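Local atomic coordinates of UDP-galactopyranose mutase (Deinococcus radiodurans, PDB entry 3HDQ), a protein that probably interconverts UDP-galactopyranose and UDP-galactofuranose, using a bound flavin-adenine dinucleotide cofactor. Residues A[32-37]-A[53-58]; A[122-127]-A[199-204]. All coordinates share one frame; numbering follows the deposited sequence.

Interaction 1: residues A[32-37]-A[53-58]. With FAD (flavin-adenine dinucleotide), chain L.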
ATOM      1  N   TYR A  32      -7.032   8.838 -22.446  1.00 32.87           N
ATOM      2  CA  TYR A  32      -7.021   7.377 -22.358  1.00 32.62           C
ATOM      3  C   TYR A  32      -7.609   6.866 -21.059  1.00 32.89           C
ATOM      4  O   TYR A  32      -7.233   7.317 -19.970  1.00 34.61           O
ATOM      5  CB  TYR A  32      -5.599   6.832 -22.460  1.00 29.22           C
ATOM      6  CG  TYR A  32      -4.931   7.038 -23.782  1.00 27.00           C
ATOM      7  CD1 TYR A  32      -4.962   6.050 -24.753  1.00 32.05           C
ATOM      8  CD2 TYR A  32      -4.237   8.204 -24.054  1.00 26.61           C
ATOM      9  CE1 TYR A  32      -4.336   6.224 -25.967  1.00 31.16           C
ATOM     10  CE2 TYR A  32      -3.603   8.389 -25.262  1.00 24.56           C
ATOM     11  CZ  TYR A  32      -3.661   7.399 -26.221  1.00 29.72           C
ATOM     12  OH  TYR A  32      -3.033   7.575 -27.439  1.00 36.18           O
ATOM     13  N   LEU A  33      -8.533   5.923 -21.182  1.00 29.26           N
ATOM     14  CA  LEU A  33      -8.955   5.112 -20.054  1.00 28.53           C
ATOM     15  C   LEU A  33      -8.146   3.823 -20.171  1.00 33.67           C
ATOM     16  O   LEU A  33      -8.188   3.149 -21.205  1.00 29.46           O
ATOM     17  CB  LEU A  33     -10.451   4.814 -20.140  1.00 26.81           C
ATOM     18  CG  LEU A  33     -11.047   3.697 -19.286  1.00 27.69           C
ATOM     19  CD1 LEU A  33     -10.798   3.968 -17.826  1.00 28.91           C
ATOM     20  CD2 LEU A  33     -12.549   3.583 -19.554  1.00 28.81           C
ATOM     21  N   ILE A  34      -7.376   3.505 -19.137  1.00 29.41           N
ATOM     22  CA  ILE A  34      -6.570   2.292 -19.143  1.00 26.16           C
ATOM     23  C   ILE A  34      -7.120   1.275 -18.146  1.00 25.32           C
ATOM     24  O   ILE A  34      -7.216   1.543 -16.951  1.00 27.36           O
ATOM     25  CB  ILE A  34      -5.107   2.604 -18.836  1.00 27.38           C
ATOM     26  CG1 ILE A  34      -4.559   3.595 -19.860  1.00 32.53           C
ATOM     27  CG2 ILE A  34      -4.278   1.349 -18.858  1.00 27.60           C
ATOM     28  CD1 ILE A  34      -3.056   3.827 -19.720  1.00 26.75           C
ATOM     29  N   VAL A  35      -7.511   0.113 -18.657  1.00 24.47           N
ATOM     30  CA  VAL A  35      -8.125  -0.928 -17.833  1.00 26.30           C
ATOM     31  C   VAL A  35      -7.079  -1.942 -17.383  1.00 28.45           C
ATOM     32  O   VAL A  35      -6.528  -2.688 -18.202  1.00 25.20           O
ATOM     33  CB  VAL A  35      -9.263  -1.649 -18.585  1.00 29.17           C
ATOM     34  CG1 VAL A  35     -10.110  -2.470 -17.611  1.00 26.42           C
ATOM     35  CG2 VAL A  35     -10.136  -0.638 -19.341  1.00 26.08           C
ATOM     36  N   GLY A  36      -6.805  -1.948 -16.080  1.00 28.16           N
ATOM     37  CA  GLY A  36      -5.789  -2.806 -15.487  1.00 26.07           C
ATOM     38  C   GLY A  36      -4.515  -2.051 -15.142  1.00 24.62           C
ATOM     39  O   GLY A  36      -3.982  -1.329 -15.982  1.00 29.01           O
ATOM     40  N   ALA A  37      -4.027  -2.218 -13.915  1.00 22.63           N
ATOM     41  CA  ALA A  37      -2.818  -1.531 -13.459  1.00 23.87           C
ATOM     42  C   ALA A  37      -1.632  -2.486 -13.230  1.00 25.52           C
ATOM     43  O   ALA A  37      -0.786  -2.251 -12.360  1.00 23.33           O
ATOM     44  CB  ALA A  37      -3.106  -0.734 -12.203  1.00 20.34           C
ATOM     45  N   GLN A  53      -0.481  13.328 -22.035  1.00 30.19           N
ATOM     46  CA  GLN A  53      -1.833  12.804 -22.147  1.00 28.42           C
ATOM     47  C   GLN A  53      -2.434  12.591 -20.780  1.00 29.74           C
ATOM     48  O   GLN A  53      -1.764  12.101 -19.877  1.00 33.74           O
ATOM     49  CB  GLN A  53      -1.825  11.479 -22.883  1.00 25.18           C
ATOM     50  CG  GLN A  53      -1.199  11.556 -24.250  1.00 29.53           C
ATOM     51  CD  GLN A  53      -2.013  12.411 -25.184  1.00 33.36           C
ATOM     52  OE1 GLN A  53      -3.219  12.203 -25.342  1.00 44.22           O
ATOM     53  NE2 GLN A  53      -1.370  13.394 -25.796  1.00 45.48           N
ATOM     54  N   ARG A  54      -3.700  12.946 -20.631  1.00 29.54           N
ATOM     55  CA  ARG A  54      -4.415  12.692 -19.390  1.00 29.81           C
ATOM     56  C   ARG A  54      -4.867  11.243 -19.307  1.00 31.82           C
ATOM     57  O   ARG A  54      -5.521  10.726 -20.214  1.00 31.95           O
ATOM     58  CB  ARG A  54      -5.617  13.623 -19.268  1.00 33.77           C
ATOM     59  CG  ARG A  54      -5.236  15.029 -18.857  1.00 40.31           C
ATOM     60  CD  ARG A  54      -6.301  16.016 -19.266  1.00 56.69           C
ATOM     61  NE  ARG A  54      -7.450  15.999 -18.373  1.00 53.17           N
ATOM     62  CZ  ARG A  54      -8.647  16.465 -18.706  1.00 55.98           C
ATOM     63  NH1 ARG A  54      -8.846  16.972 -19.917  1.00 49.45           N
ATOM     64  NH2 ARG A  54      -9.643  16.418 -17.834  1.00 64.24           N
ATOM     65  N   VAL A  55      -4.526  10.592 -18.207  1.00 28.03           N
ATOM     66  CA  VAL A  55      -4.798   9.177 -18.072  1.00 28.42           C
ATOM     67  C   VAL A  55      -5.681   8.863 -16.865  1.00 28.09           C
ATOM     68  O   VAL A  55      -5.454   9.363 -15.773  1.00 27.40           O
ATOM     69  CB  VAL A  55      -3.473   8.386 -17.995  1.00 31.26           C
ATOM     70  CG1 VAL A  55      -3.738   6.899 -17.840  1.00 25.28           C
ATOM     71  CG2 VAL A  55      -2.637   8.664 -19.245  1.00 29.94           C
ATOM     72  N   LEU A  56      -6.714   8.057 -17.079  1.00 24.56           N
ATOM     73  CA  LEU A  56      -7.418   7.445 -15.973  1.00 26.59           C
ATOM     74  C   LEU A  56      -7.090   5.970 -16.040  1.00 28.37           C
ATOM     75  O   LEU A  56      -7.370   5.312 -17.051  1.00 25.42           O
ATOM     76  CB  LEU A  56      -8.933   7.652 -16.070  1.00 26.99           C
ATOM     77  CG  LEU A  56      -9.726   6.946 -14.964  1.00 25.65           C
ATOM     78  CD1 LEU A  56      -9.385   7.534 -13.604  1.00 27.09           C
ATOM     79  CD2 LEU A  56     -11.229   7.012 -15.217  1.00 27.37           C
ATOM     80  N   ILE A  57      -6.465   5.456 -14.984  1.00 23.95           N
ATOM     81  CA  ILE A  57      -6.160   4.035 -14.940  1.00 26.88           C
ATOM     82  C   ILE A  57      -7.038   3.374 -13.894  1.00 24.75           C
ATOM     83  O   ILE A  57      -7.147   3.844 -12.766  1.00 26.13           O
ATOM     84  CB  ILE A  57      -4.650   3.745 -14.699  1.00 24.34           C
ATOM     85  CG1 ILE A  57      -4.356   2.255 -14.925  1.00 26.58           C
ATOM     86  CG2 ILE A  57      -4.223   4.180 -13.302  1.00 23.50           C
ATOM     87  CD1 ILE A  57      -2.857   1.903 -15.007  1.00 21.63           C
ATOM     88  N   VAL A  58      -7.686   2.288 -14.283  1.00 24.74           N
ATOM     89  CA  VAL A  58      -8.646   1.659 -13.401  1.00 23.16           C
ATOM     90  C   VAL A  58      -8.294   0.185 -13.178  1.00 27.49           C
ATOM     91  O   VAL A  58      -7.735  -0.474 -14.055  1.00 24.94           O
ATOM     92  CB  VAL A  58     -10.069   1.842 -13.961  1.00 30.88           C
ATOM     93  CG1 VAL A  58     -10.312   0.914 -15.150  1.00 33.32           C
ATOM     94  CG2 VAL A  58     -11.102   1.614 -12.882  1.00 34.52           C
TER
HETATM   95  PA  FAD L 450      -2.038  -8.489 -15.066  1.00 29.25           P
HETATM   96  O1A FAD L 450      -1.110  -8.466 -14.000  1.00 29.34           O
HETATM   97  O2A FAD L 450      -2.830  -9.645 -14.968  1.00 34.04           O
HETATM   98  O5B FAD L 450      -2.912  -7.222 -14.910  1.00 32.32           O
HETATM   99  C5B FAD L 450      -4.087  -6.987 -15.588  1.00 23.01           C
HETATM  100  C4B FAD L 450      -4.981  -6.226 -14.666  1.00 28.61           C
HETATM  101  O4B FAD L 450      -6.180  -5.943 -15.292  1.00 28.89           O
HETATM  102  C3B FAD L 450      -5.325  -7.093 -13.479  1.00 29.11           C
HETATM  103  O3B FAD L 450      -4.850  -6.579 -12.280  1.00 28.51           O
HETATM  104  C2B FAD L 450      -6.816  -7.129 -13.468  1.00 31.51           C
HETATM  105  O2B FAD L 450      -7.272  -6.973 -12.179  1.00 32.88           O
HETATM  106  C1B FAD L 450      -7.190  -5.981 -14.357  1.00 27.65           C
HETATM  107  N9A FAD L 450      -8.522  -6.155 -14.927  1.00 33.02           N
HETATM  108  C8A FAD L 450      -9.002  -7.181 -15.640  1.00 35.17           C
HETATM  109  N7A FAD L 450     -10.252  -6.958 -15.957  1.00 33.20           N
HETATM  110  C5A FAD L 450     -10.605  -5.786 -15.454  1.00 36.02           C
HETATM  111  C6A FAD L 450     -11.774  -5.058 -15.468  1.00 32.29           C
HETATM  112  N6A FAD L 450     -12.768  -5.421 -16.202  1.00 35.26           N
HETATM  113  N1A FAD L 450     -11.840  -3.861 -14.850  1.00 36.68           N
HETATM  114  C2A FAD L 450     -10.761  -3.380 -14.199  1.00 31.95           C
HETATM  115  N3A FAD L 450      -9.617  -4.094 -14.186  1.00 28.63           N
HETATM  116  C4A FAD L 450      -9.533  -5.278 -14.788  1.00 33.59           C
HETATM  117  N1  FAD L 450       6.701 -13.335 -14.726  1.00 28.21           N
HETATM  118  C2  FAD L 450       8.033 -13.241 -14.657  1.00 27.59           C
HETATM  119  O2  FAD L 450       8.650 -12.563 -15.423  1.00 26.62           O
HETATM  120  N3  FAD L 450       8.667 -13.921 -13.696  1.00 31.22           N
HETATM  121  C4  FAD L 450       7.972 -14.681 -12.816  1.00 32.08           C
HETATM  122  O4  FAD L 450       8.520 -15.289 -11.960  1.00 28.01           O
HETATM  123  C4X FAD L 450       6.632 -14.771 -12.916  1.00 28.82           C
HETATM  124  N5  FAD L 450       5.954 -15.545 -12.044  1.00 30.04           N
HETATM  125  C5X FAD L 450       4.613 -15.633 -12.142  1.00 32.63           C
HETATM  126  C6  FAD L 450       3.929 -16.413 -11.241  1.00 29.98           C
HETATM  127  C7  FAD L 450       2.569 -16.508 -11.327  1.00 30.78           C
HETATM  128  C7M FAD L 450       1.822 -17.346 -10.373  1.00 25.16           C
HETATM  129  C8  FAD L 450       1.892 -15.820 -12.292  1.00 29.00           C
HETATM  130  C8M FAD L 450       0.418 -15.965 -12.347  1.00 28.45           C
HETATM  131  C9  FAD L 450       2.580 -15.030 -13.190  1.00 29.23           C
HETATM  132  C9A FAD L 450       3.948 -14.935 -13.127  1.00 28.48           C
HETATM  133  N10 FAD L 450       4.646 -14.152 -14.000  1.00 30.45           N
HETATM  134  C10 FAD L 450       5.989 -14.089 -13.884  1.00 27.35           C
HETATM  135  C1' FAD L 450       3.986 -13.479 -15.147  1.00 31.02           C
HETATM  136  C2' FAD L 450       3.480 -12.092 -14.821  1.00 31.73           C
HETATM  137  O2' FAD L 450       2.525 -12.254 -13.835  1.00 37.30           O
HETATM  138  C3' FAD L 450       2.822 -11.397 -16.009  1.00 40.22           C
HETATM  139  O3' FAD L 450       3.655 -11.130 -17.049  1.00 51.24           O
HETATM  140  C4' FAD L 450       2.469  -9.997 -15.661  1.00 35.77           C
HETATM  141  O4' FAD L 450       2.234 -10.023 -14.287  1.00 27.59           O
HETATM  142  C5' FAD L 450       1.272  -9.607 -16.476  1.00 36.74           C
HETATM  143  O5' FAD L 450       1.068  -8.250 -16.615  1.00 32.02           O
HETATM  144  P   FAD L 450      -0.278  -7.756 -17.207  1.00 27.55           P
HETATM  145  O1P FAD L 450      -0.376  -6.361 -17.034  1.00 26.34           O
HETATM  146  O2P FAD L 450      -0.256  -8.059 -18.587  1.00 27.04           O
HETATM  147  O3P FAD L 450      -1.434  -8.535 -16.506  1.00 28.59           O
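I34 reads two residues of the neighbouring strand at once: its N donates to L56 O at 2.8 Å (174° at the hydrogen), and its O accepts from V58 N. Strands 32-35 and 55-58 thus run parallel, 18° apart, as the two strands of the beta-alpha-beta unit that opens the Rossmann-type FAD domain. The ladder is continued by L56 N to Y32 O and, at the far end, by the longer 3.3 Å bond from Y32 N to R54 O.

Side chains alternate between the two faces. I34 CD1 meets V55 CG1 at 3.7 Å, while I57 CD1 lies 3.9 Å from A37 CB; helix 39-50 covers this face through A45. On the other face the L33 and L56 side chains run alongside one another in the same direction, with L33 CD1 4.0 Å from L56 CD2. M238 of the second subunit also packs on L56.

At the C-terminal end of the first strand the chain meets the cofactor: V35 CG1 comes within 3.5 Å of the adenine atom N1A of FAD. Just past it, G36 has positive phi (104°), and a CB there would collide with the ribose. Its CA lies 3.2 Å from FAD O4B, while G36 N is anchored to V58 O at 2.7 Å.

Interaction 2: residues A[122-127]-A[199-204]. With GDU (galactose-uridine-5'-diphosphate), chain K.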
ATOM      1  N   ILE A 122      16.098 -28.349 -11.503  1.00 24.99           N
ATOM      2  CA  ILE A 122      15.313 -28.184 -12.724  1.00 25.59           C
ATOM      3  C   ILE A 122      15.559 -26.733 -13.101  1.00 24.94           C
ATOM      4  O   ILE A 122      15.514 -25.864 -12.231  1.00 26.47           O
ATOM      5  CB  ILE A 122      13.804 -28.456 -12.477  1.00 24.93           C
ATOM      6  CG1 ILE A 122      12.992 -28.268 -13.755  1.00 26.59           C
ATOM      7  CG2 ILE A 122      13.253 -27.566 -11.369  1.00 25.48           C
ATOM      8  CD1 ILE A 122      12.902 -29.511 -14.599  1.00 28.16           C
ATOM      9  N   PRO A 123      15.883 -26.452 -14.373  1.00 27.59           N
ATOM     10  CA  PRO A 123      16.004 -27.316 -15.555  1.00 30.58           C
ATOM     11  C   PRO A 123      16.868 -28.560 -15.326  1.00 26.99           C
ATOM     12  O   PRO A 123      17.824 -28.511 -14.560  1.00 30.10           O
ATOM     13  CB  PRO A 123      16.701 -26.413 -16.582  1.00 24.84           C
ATOM     14  CG  PRO A 123      16.443 -25.056 -16.156  1.00 24.79           C
ATOM     15  CD  PRO A 123      16.327 -25.077 -14.658  1.00 25.78           C
ATOM     16  N   ILE A 124      16.520 -29.663 -15.984  1.00 29.17           N
ATOM     17  CA  ILE A 124      17.349 -30.865 -15.957  1.00 26.04           C
ATOM     18  C   ILE A 124      18.748 -30.522 -16.460  1.00 26.95           C
ATOM     19  O   ILE A 124      18.895 -29.905 -17.519  1.00 27.71           O
ATOM     20  CB  ILE A 124      16.751 -31.984 -16.845  1.00 30.72           C
ATOM     21  CG1 ILE A 124      15.383 -32.422 -16.301  1.00 29.05           C
ATOM     22  CG2 ILE A 124      17.731 -33.161 -16.968  1.00 24.17           C
ATOM     23  CD1 ILE A 124      14.701 -33.513 -17.104  1.00 23.27           C
ATOM     24  N   ASN A 125      19.770 -30.904 -15.696  1.00 28.29           N
ATOM     25  CA  ASN A 125      21.155 -30.715 -16.133  1.00 26.69           C
ATOM     26  C   ASN A 125      22.058 -31.912 -15.822  1.00 26.01           C
ATOM     27  O   ASN A 125      21.583 -32.954 -15.364  1.00 26.35           O
ATOM     28  CB  ASN A 125      21.748 -29.421 -15.561  1.00 26.57           C
ATOM     29  CG  ASN A 125      22.061 -29.515 -14.072  1.00 27.10           C
ATOM     30  OD1 ASN A 125      22.021 -30.593 -13.476  1.00 26.86           O
ATOM     31  ND2 ASN A 125      22.382 -28.370 -13.468  1.00 25.63           N
ATOM     32  N   LEU A 126      23.358 -31.743 -16.067  1.00 26.04           N
ATOM     33  CA  LEU A 126      24.361 -32.767 -15.788  1.00 26.79           C
ATOM     34  C   LEU A 126      24.216 -33.344 -14.371  1.00 28.19           C
ATOM     35  O   LEU A 126      24.140 -34.568 -14.197  1.00 28.42           O
ATOM     36  CB  LEU A 126      25.773 -32.196 -16.028  1.00 22.53           C
ATOM     37  CG  LEU A 126      26.960 -33.113 -16.370  1.00 27.35           C
ATOM     38  CD1 LEU A 126      28.129 -32.969 -15.403  1.00 25.74           C
ATOM     39  CD2 LEU A 126      26.550 -34.576 -16.543  1.00 27.77           C
ATOM     40  N   ASP A 127      24.163 -32.469 -13.368  1.00 25.15           N
ATOM     41  CA  ASP A 127      24.073 -32.907 -11.974  1.00 24.81           C
ATOM     42  C   ASP A 127      22.751 -33.613 -11.720  1.00 26.24           C
ATOM     43  O   ASP A 127      22.695 -34.581 -10.956  1.00 27.99           O
ATOM     44  CB  ASP A 127      24.224 -31.720 -10.998  1.00 24.27           C
ATOM     45  CG  ASP A 127      25.576 -31.027 -11.117  1.00 28.29           C
ATOM     46  OD1 ASP A 127      26.605 -31.725 -11.161  1.00 27.32           O
ATOM     47  OD2 ASP A 127      25.613 -29.780 -11.153  1.00 33.27           O
ATOM     48  N   VAL A 199      11.144 -24.496 -20.335  1.00 33.21           N
ATOM     49  CA  VAL A 199      12.202 -24.985 -19.471  1.00 34.66           C
ATOM     50  C   VAL A 199      13.224 -25.760 -20.286  1.00 34.12           C
ATOM     51  O   VAL A 199      13.045 -26.938 -20.564  1.00 41.97           O
ATOM     52  CB  VAL A 199      11.631 -25.892 -18.365  1.00 34.96           C
ATOM     53  CG1 VAL A 199      12.722 -26.327 -17.412  1.00 32.21           C
ATOM     54  CG2 VAL A 199      10.494 -25.175 -17.627  1.00 30.12           C
ATOM     55  N   PRO A 200      14.333 -25.110 -20.637  1.00 41.99           N
ATOM     56  CA  PRO A 200      15.309 -25.780 -21.503  1.00 42.84           C
ATOM     57  C   PRO A 200      16.001 -26.939 -20.775  1.00 36.53           C
ATOM     58  O   PRO A 200      16.132 -26.900 -19.551  1.00 35.35           O
ATOM     59  CB  PRO A 200      16.315 -24.664 -21.762  1.00 44.33           C
ATOM     60  CG  PRO A 200      16.401 -23.975 -20.384  1.00 44.74           C
ATOM     61  CD  PRO A 200      14.952 -24.009 -19.863  1.00 39.74           C
ATOM     62  N   THR A 201      16.415 -27.966 -21.509  1.00 37.64           N
ATOM     63  CA  THR A 201      17.290 -28.988 -20.947  1.00 34.69           C
ATOM     64  C   THR A 201      18.736 -28.606 -21.180  1.00 31.18           C
ATOM     65  O   THR A 201      19.078 -28.057 -22.216  1.00 33.30           O
ATOM     66  CB  THR A 201      17.023 -30.387 -21.513  1.00 45.76           C
ATOM     67  OG1 THR A 201      16.385 -30.271 -22.794  1.00 48.13           O
ATOM     68  CG2 THR A 201      16.128 -31.185 -20.542  1.00 36.30           C
ATOM     69  N   ARG A 202      19.584 -28.881 -20.197  1.00 33.68           N
ATOM     70  CA  ARG A 202      20.975 -28.469 -20.267  1.00 32.80           C
ATOM     71  C   ARG A 202      21.903 -29.661 -20.184  1.00 30.47           C
ATOM     72  O   ARG A 202      21.588 -30.653 -19.527  1.00 29.97           O
ATOM     73  CB  ARG A 202      21.293 -27.502 -19.130  1.00 29.46           C
ATOM     74  CG  ARG A 202      20.375 -26.299 -19.089  1.00 36.21           C
ATOM     75  CD  ARG A 202      20.751 -25.377 -17.954  1.00 35.97           C
ATOM     76  NE  ARG A 202      20.063 -24.102 -18.054  1.00 35.58           N
ATOM     77  CZ  ARG A 202      19.780 -23.335 -17.009  1.00 33.01           C
ATOM     78  NH1 ARG A 202      20.123 -23.725 -15.785  1.00 26.84           N
ATOM     79  NH2 ARG A 202      19.139 -22.190 -17.186  1.00 29.69           N
ATOM     80  N   THR A 203      23.049 -29.550 -20.849  1.00 27.41           N
ATOM     81  CA  THR A 203      24.122 -30.528 -20.705  1.00 30.76           C
ATOM     82  C   THR A 203      25.255 -29.991 -19.820  1.00 29.78           C
ATOM     83  O   THR A 203      26.172 -30.736 -19.470  1.00 30.24           O
ATOM     84  CB  THR A 203      24.710 -30.941 -22.065  1.00 33.37           C
ATOM     85  OG1 THR A 203      25.262 -29.792 -22.715  1.00 27.83           O
ATOM     86  CG2 THR A 203      23.630 -31.557 -22.949  1.00 33.53           C
ATOM     87  N   ASN A 204      25.194 -28.707 -19.462  1.00 26.75           N
ATOM     88  CA  ASN A 204      26.177 -28.126 -18.544  1.00 25.05           C
ATOM     89  C   ASN A 204      25.767 -28.308 -17.076  1.00 26.70           C
ATOM     90  O   ASN A 204      24.864 -29.100 -16.772  1.00 26.83           O
ATOM     91  CB  ASN A 204      26.442 -26.651 -18.880  1.00 22.13           C
ATOM     92  CG  ASN A 204      25.230 -25.762 -18.642  1.00 25.50           C
ATOM     93  OD1 ASN A 204      24.300 -26.145 -17.940  1.00 23.59           O
ATOM     94  ND2 ASN A 204      25.238 -24.565 -19.236  1.00 21.57           N
TER
HETATM   95  N1  GDU K 500       7.263 -27.726 -16.091  1.00 26.82           N
HETATM   96  C2  GDU K 500       7.342 -28.850 -15.549  1.00 32.82           C
HETATM   97  N3  GDU K 500       7.923 -29.353 -14.545  1.00 32.03           N
HETATM   98  C4  GDU K 500       8.647 -28.457 -13.853  1.00 31.14           C
HETATM   99  C5  GDU K 500       8.673 -27.059 -14.345  1.00 26.52           C
HETATM  100  C6  GDU K 500       7.966 -26.749 -15.450  1.00 28.25           C
HETATM  101  O2  GDU K 500       6.564 -29.820 -16.236  1.00 29.24           O
HETATM  102  O4  GDU K 500       9.246 -28.778 -12.829  1.00 28.92           O
HETATM  103  C1D GDU K 500       6.471 -27.440 -17.253  1.00 27.28           C
HETATM  104  C2D GDU K 500       4.954 -27.194 -17.066  1.00 27.30           C
HETATM  105  O2D GDU K 500       4.202 -27.521 -18.228  1.00 28.37           O
HETATM  106  C3D GDU K 500       4.948 -25.708 -16.773  1.00 29.88           C
HETATM  107  C4D GDU K 500       5.901 -25.247 -17.874  1.00 27.30           C
HETATM  108  O4D GDU K 500       6.900 -26.267 -17.971  1.00 26.62           O
HETATM  109  O3D GDU K 500       3.635 -25.165 -16.886  1.00 29.83           O
HETATM  110  C5D GDU K 500       6.377 -23.804 -17.795  1.00 30.97           C
HETATM  111  O5D GDU K 500       7.123 -23.751 -16.566  1.00 34.48           O
HETATM  112  PA  GDU K 500       7.213 -22.428 -15.676  1.00 27.23           P
HETATM  113  O1A GDU K 500       8.302 -22.623 -14.678  1.00 29.66           O
HETATM  114  O2A GDU K 500       7.565 -21.309 -16.564  1.00 25.20           O
HETATM  115  O3A GDU K 500       5.866 -22.215 -14.862  1.00 32.76           O
HETATM  116  PB  GDU K 500       5.367 -20.788 -14.392  1.00 28.85           P
HETATM  117  O1B GDU K 500       4.087 -21.134 -13.728  1.00 30.64           O
HETATM  118  O2B GDU K 500       5.055 -19.800 -15.454  1.00 25.71           O
HETATM  119  O3B GDU K 500       6.295 -20.120 -13.264  0.63 28.10           O
HETATM  120  C1' GDU K 500       6.439 -18.773 -12.771  0.33 31.32           C
HETATM  121  C2' GDU K 500       7.412 -18.004 -13.688  0.47 30.34           C
HETATM  122  C3' GDU K 500       8.645 -18.922 -13.861  0.57 29.40           C
HETATM  123  C4' GDU K 500       9.376 -18.997 -12.488  0.53 30.56           C
HETATM  124  C5' GDU K 500       8.349 -19.424 -11.402  0.54 32.53           C
HETATM  125  C6' GDU K 500       8.875 -19.259  -9.948  0.56 32.05           C
HETATM  126  O2' GDU K 500       6.788 -17.626 -14.929  0.51 29.79           O
HETATM  127  O3' GDU K 500       9.482 -18.391 -14.914  0.61 26.37           O
HETATM  128  O4' GDU K 500       9.932 -17.695 -12.207  0.43 31.16           O
HETATM  129  O5' GDU K 500       7.005 -18.868 -11.440  0.33 33.10           O
HETATM  130  O6' GDU K 500       9.358 -20.502  -9.385  0.87 26.60           O
HETATM  131  O   HOH W   1      14.804 -29.368 -18.227  1.00 32.31           O
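P123 is the main bump of this contact, set into a hollow made by V199, P200 and R202. Its CB presses on P200 O at 3.1 Å, and its CG sits 3.8 Å above the R202 guanidinium plane, over the centre of that group. The arginine chain is extended, chi2 setting CD (-179°) and chi3 near anti setting NE, which carries the guanidinium out to the proline ring. R202 NH1 is hydrogen-bonded to R208 O, which helps fix the rotation of the flat group beneath the proline. The peptide bond before P123 is cis, so the backbone bends sharply at the ring.

At the substrate end, V199 divides its two methyls. CG1, anti to the backbone N (chi1 -176°), packs against P123 and touches I122 CG1, the V199 and I122 side chains crossing at about a right angle; CG2 lies 3.7 Å from C6 of the uracil of the bound UDP-galactose.

Farther along, the small T201 CG2 fits against I124 CB, and the two backbones draw together. R202 N donates to I124 O at 2.9 Å, while a water bridges I124 N and P200 O. L126 N then donates to N204 O at 3.1 Å, with L126 CB also against that carbonyl. Between these two bonds N125 CA-H points at R202 O, the angle at the hydrogen being 166°.

N125 is the N-cap of helix 126-133: its OD1 accepts from T128 N, and its ND2 donates to D206 O in the loop that follows N204. The arrangement is thus a capped helix start pinned to an extended loop, and its I122 and V199 end forms part of the wall of the uridine pocket in this mutase.

How the interactions relate
From the N terminus, interaction 1 comes first: strand 30-35 passes into helix 39-50 and returns as strand 55-58, so 15 intervening residues, 12 of them helical, are closed into one crossover. Interaction 2 opens only after that loop is complete. It spans 71 residues, including helices 139-149 and 159-184, and joins residues 122-125 and the start of helix 126-133 to the loop before strand 214-218. The two loops are therefore in series, neither nested nor crossed. Their centres are 42 Å apart, on opposite sides of the chain's centre: 32-37/53-58 borders the adenosine end of FAD, 122-127/199-204 the uracil of the substrate.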